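Local coordinates for SAS-6 (Leishmania major, PDB 4CKM), which probably forms the hub of the cartwheel on which centrioles and basal bodies are built, this chain being its N-terminal domain, at residues R59-Y64 with L83-D88. Numbering follows the deposited sequence.
Sequences RPLGVY and LTDPTD
In the antiparallel beta hairpin made by strands 57-70 and 76-85, Gly62 and Thr84 face each other as a hydrogen-bonded pair: Gly62 N gives to Thr84 O at 2.8 Å, and Thr84 N gives back to Gly62 O at the same length but straighter. Glycine suits its place because Thr84 OG1, set between its own backbone N and carbonyl carbon (chi1 54°), lies 3.7 Å from Gly62 CA, on the side where a beta carbon would stand; the absence of a side chain leaves room for the hydroxyl in this rotamer. One residue on, Val63 and Leu83 form a non-hydrogen-bonded pair whose branched side chains share the other face, Val63 CG2 meeting Leu83 CD1 at 4.0 Å. Leu61 adds to this apolar patch, its CD1 lying against CG and CD2 of Leu83, while its CD2 reaches Asp85 CB.

Nearer the hairpin's open end, side chains and a water join the two segments. Arg59, long enough to reach across, meets Asp85 in a salt bridge: NH2 lies 2.8 Å from OD2, which uses its anti lone pair and sits near the guanidinium plane, while NE adds a weak bond to the same oxygen. Thr49 holds Arg59 NH1. The other carboxylate oxygen, Asp85 OD1, takes Thr87 N (3.1 Å) and Thr87 OG1 from one face of its plane, and a water links it to Pro60 O. Pro86, its phi restrained by the ring near the -54° seen here, suits the turn's second position. An Asx turn overlying a type I beta turn thus leads from strand 76-85 into strand 88-98 of the SAS-6 N-terminal domain, whose fold resembles the XRCC4 head.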
ATOM      1  N   ARG A  59      -3.307 -19.819   9.907  1.00 33.77           N
ATOM      2  CA  ARG A  59      -3.334 -21.223   9.578  1.00 35.10           C
ATOM      3  C   ARG A  59      -2.414 -21.559   8.410  1.00 35.49           C
ATOM      4  O   ARG A  59      -2.099 -20.707   7.598  1.00 33.87           O
ATOM      5  CB  ARG A  59      -4.765 -21.636   9.280  1.00 35.67           C
ATOM      6  CG  ARG A  59      -5.238 -21.294   7.889  1.00 38.77           C
ATOM      7  CD  ARG A  59      -6.727 -21.071   7.863  1.00 41.38           C
ATOM      8  NE  ARG A  59      -7.376 -21.761   6.765  1.00 45.63           N
ATOM      9  CZ  ARG A  59      -8.491 -21.355   6.156  1.00 50.40           C
ATOM     10  NH1 ARG A  59      -9.094 -20.212   6.474  1.00 55.28           N
ATOM     11  NH2 ARG A  59      -8.984 -22.085   5.176  1.00 51.63           N
ATOM     12  N   PRO A  60      -1.960 -22.808   8.332  1.00 40.98           N
ATOM     13  CA  PRO A  60      -1.027 -23.150   7.262  1.00 40.11           C
ATOM     14  C   PRO A  60      -1.760 -23.364   5.944  1.00 39.03           C
ATOM     15  O   PRO A  60      -2.763 -24.066   5.908  1.00 40.12           O
ATOM     16  CB  PRO A  60      -0.364 -24.439   7.763  1.00 40.51           C
ATOM     17  CG  PRO A  60      -1.344 -25.051   8.713  1.00 41.94           C
ATOM     18  CD  PRO A  60      -2.281 -23.965   9.194  1.00 44.13           C
ATOM     19  N   LEU A  61      -1.286 -22.719   4.882  1.00 36.35           N
ATOM     20  CA  LEU A  61      -1.875 -22.901   3.560  1.00 35.47           C
ATOM     21  C   LEU A  61      -0.830 -23.376   2.585  1.00 32.41           C
ATOM     22  O   LEU A  61       0.353 -23.042   2.692  1.00 33.12           O
ATOM     23  CB  LEU A  61      -2.511 -21.596   3.043  1.00 34.87           C
ATOM     24  CG  LEU A  61      -3.757 -21.061   3.760  1.00 36.65           C
ATOM     25  CD1 LEU A  61      -4.234 -19.737   3.159  1.00 34.71           C
ATOM     26  CD2 LEU A  61      -4.896 -22.080   3.744  1.00 37.44           C
ATOM     27  N   GLY A  62      -1.268 -24.174   1.627  1.00 32.36           N
ATOM     28  CA  GLY A  62      -0.396 -24.542   0.514  1.00 32.94           C
ATOM     29  C   GLY A  62      -0.310 -23.370  -0.464  1.00 35.11           C
ATOM     30  O   GLY A  62      -1.315 -22.736  -0.804  1.00 34.11           O
ATOM     31  N   VAL A  63       0.886 -23.078  -0.923  1.00 33.24           N
ATOM     32  CA  VAL A  63       1.033 -22.094  -1.937  1.00 35.16           C
ATOM     33  C   VAL A  63       1.833 -22.680  -3.076  1.00 38.05           C
ATOM     34  O   VAL A  63       2.808 -23.412  -2.851  1.00 37.08           O
ATOM     35  CB  VAL A  63       1.683 -20.813  -1.393  1.00 36.77           C
ATOM     36  CG1 VAL A  63       3.141 -21.030  -1.065  1.00 36.96           C
ATOM     37  CG2 VAL A  63       1.552 -19.697  -2.410  1.00 39.47           C
ATOM     38  N   TYR A  64       1.429 -22.328  -4.295  1.00 37.94           N
ATOM     39  CA  TYR A  64       1.926 -22.978  -5.496  1.00 40.08           C
ATOM     40  C   TYR A  64       2.061 -21.945  -6.609  1.00 38.85           C
ATOM     41  O   TYR A  64       1.120 -21.225  -6.927  1.00 38.35           O
ATOM     42  CB  TYR A  64       0.933 -24.085  -5.871  1.00 44.06           C
ATOM     43  CG  TYR A  64       1.222 -24.894  -7.124  1.00 48.80           C
ATOM     44  CD1 TYR A  64       2.096 -25.984  -7.094  1.00 53.12           C
ATOM     45  CD2 TYR A  64       0.576 -24.612  -8.320  1.00 53.20           C
ATOM     46  CE1 TYR A  64       2.337 -26.742  -8.227  1.00 53.63           C
ATOM     47  CE2 TYR A  64       0.808 -25.368  -9.459  1.00 53.29           C
ATOM     48  CZ  TYR A  64       1.686 -26.423  -9.404  1.00 55.05           C
ATOM     49  OH  TYR A  64       1.914 -27.155 -10.527  1.00 55.98           O
ATOM     50  N   LEU A  83      -3.465 -20.989  -4.022  1.00 37.05           N
ATOM     51  CA  LEU A  83      -3.514 -21.091  -2.593  1.00 37.43           C
ATOM     52  C   LEU A  83      -4.487 -22.208  -2.243  1.00 38.59           C
ATOM     53  O   LEU A  83      -5.626 -22.217  -2.729  1.00 36.01           O
ATOM     54  CB  LEU A  83      -4.035 -19.776  -2.063  1.00 38.49           C
ATOM     55  CG  LEU A  83      -3.520 -19.302  -0.727  1.00 42.01           C
ATOM     56  CD1 LEU A  83      -2.007 -19.220  -0.741  1.00 41.23           C
ATOM     57  CD2 LEU A  83      -4.149 -17.942  -0.432  1.00 43.38           C
ATOM     58  N   THR A  84      -4.050 -23.158  -1.422  1.00 39.31           N
ATOM     59  CA  THR A  84      -4.951 -24.232  -0.986  1.00 42.88           C
ATOM     60  C   THR A  84      -4.931 -24.448   0.512  1.00 43.11           C
ATOM     61  O   THR A  84      -4.023 -23.991   1.210  1.00 46.30           O
ATOM     62  CB  THR A  84      -4.594 -25.569  -1.648  1.00 42.89           C
ATOM     63  OG1 THR A  84      -3.214 -25.862  -1.414  1.00 44.56           O
ATOM     64  CG2 THR A  84      -4.837 -25.505  -3.129  1.00 44.31           C
ATOM     65  N   ASP A  85      -5.950 -25.142   0.996  1.00 46.29           N
ATOM     66  CA  ASP A  85      -5.977 -25.646   2.371  1.00 49.52           C
ATOM     67  C   ASP A  85      -5.923 -27.195   2.387  1.00 50.76           C
ATOM     68  O   ASP A  85      -6.869 -27.850   1.942  1.00 50.77           O
ATOM     69  CB  ASP A  85      -7.223 -25.161   3.096  1.00 51.04           C
ATOM     70  CG  ASP A  85      -7.136 -25.364   4.601  1.00 53.64           C
ATOM     71  OD1 ASP A  85      -6.430 -26.276   5.069  1.00 56.69           O
ATOM     72  OD2 ASP A  85      -7.769 -24.593   5.335  1.00 57.98           O
ATOM     73  N   PRO A  86      -4.826 -27.779   2.914  1.00 51.89           N
ATOM     74  CA  PRO A  86      -4.700 -29.247   2.941  1.00 58.37           C
ATOM     75  C   PRO A  86      -5.895 -29.947   3.597  1.00 64.18           C
ATOM     76  O   PRO A  86      -6.379 -30.962   3.097  1.00 67.39           O
ATOM     77  CB  PRO A  86      -3.422 -29.486   3.765  1.00 55.51           C
ATOM     78  CG  PRO A  86      -3.146 -28.208   4.475  1.00 55.96           C
ATOM     79  CD  PRO A  86      -3.698 -27.121   3.601  1.00 54.34           C
ATOM     80  N   THR A  87      -6.388 -29.364   4.682  1.00 65.93           N
ATOM     81  CA  THR A  87      -7.525 -29.902   5.411  1.00 67.01           C
ATOM     82  C   THR A  87      -8.881 -29.512   4.797  1.00 65.88           C
ATOM     83  O   THR A  87      -9.907 -29.749   5.419  1.00 70.92           O
ATOM     84  CB  THR A  87      -7.515 -29.423   6.886  1.00 67.77           C
ATOM     85  OG1 THR A  87      -7.971 -28.067   6.944  1.00 76.10           O
ATOM     86  CG2 THR A  87      -6.113 -29.500   7.521  1.00 67.07           C
ATOM     87  N   ASP A  88      -8.909 -28.906   3.610  1.00 64.83           N
ATOM     88  CA  ASP A  88     -10.185 -28.503   2.992  1.00 65.02           C
ATOM     89  C   ASP A  88     -10.060 -28.334   1.473  1.00 70.94           C
ATOM     90  O   ASP A  88      -9.452 -27.374   1.004  1.00 66.63           O
ATOM     91  CB  ASP A  88     -10.724 -27.206   3.615  1.00 60.20           C
ATOM     92  CG  ASP A  88     -11.955 -26.663   2.885  1.00 60.95           C
ATOM     93  OD1 ASP A  88     -12.476 -27.339   1.970  1.00 59.32           O
ATOM     94  OD2 ASP A  88     -12.411 -25.552   3.227  1.00 57.20           O
TER
HETATM   95  O   HOH W   1      -4.636 -25.374   7.189  1.00 46.47           O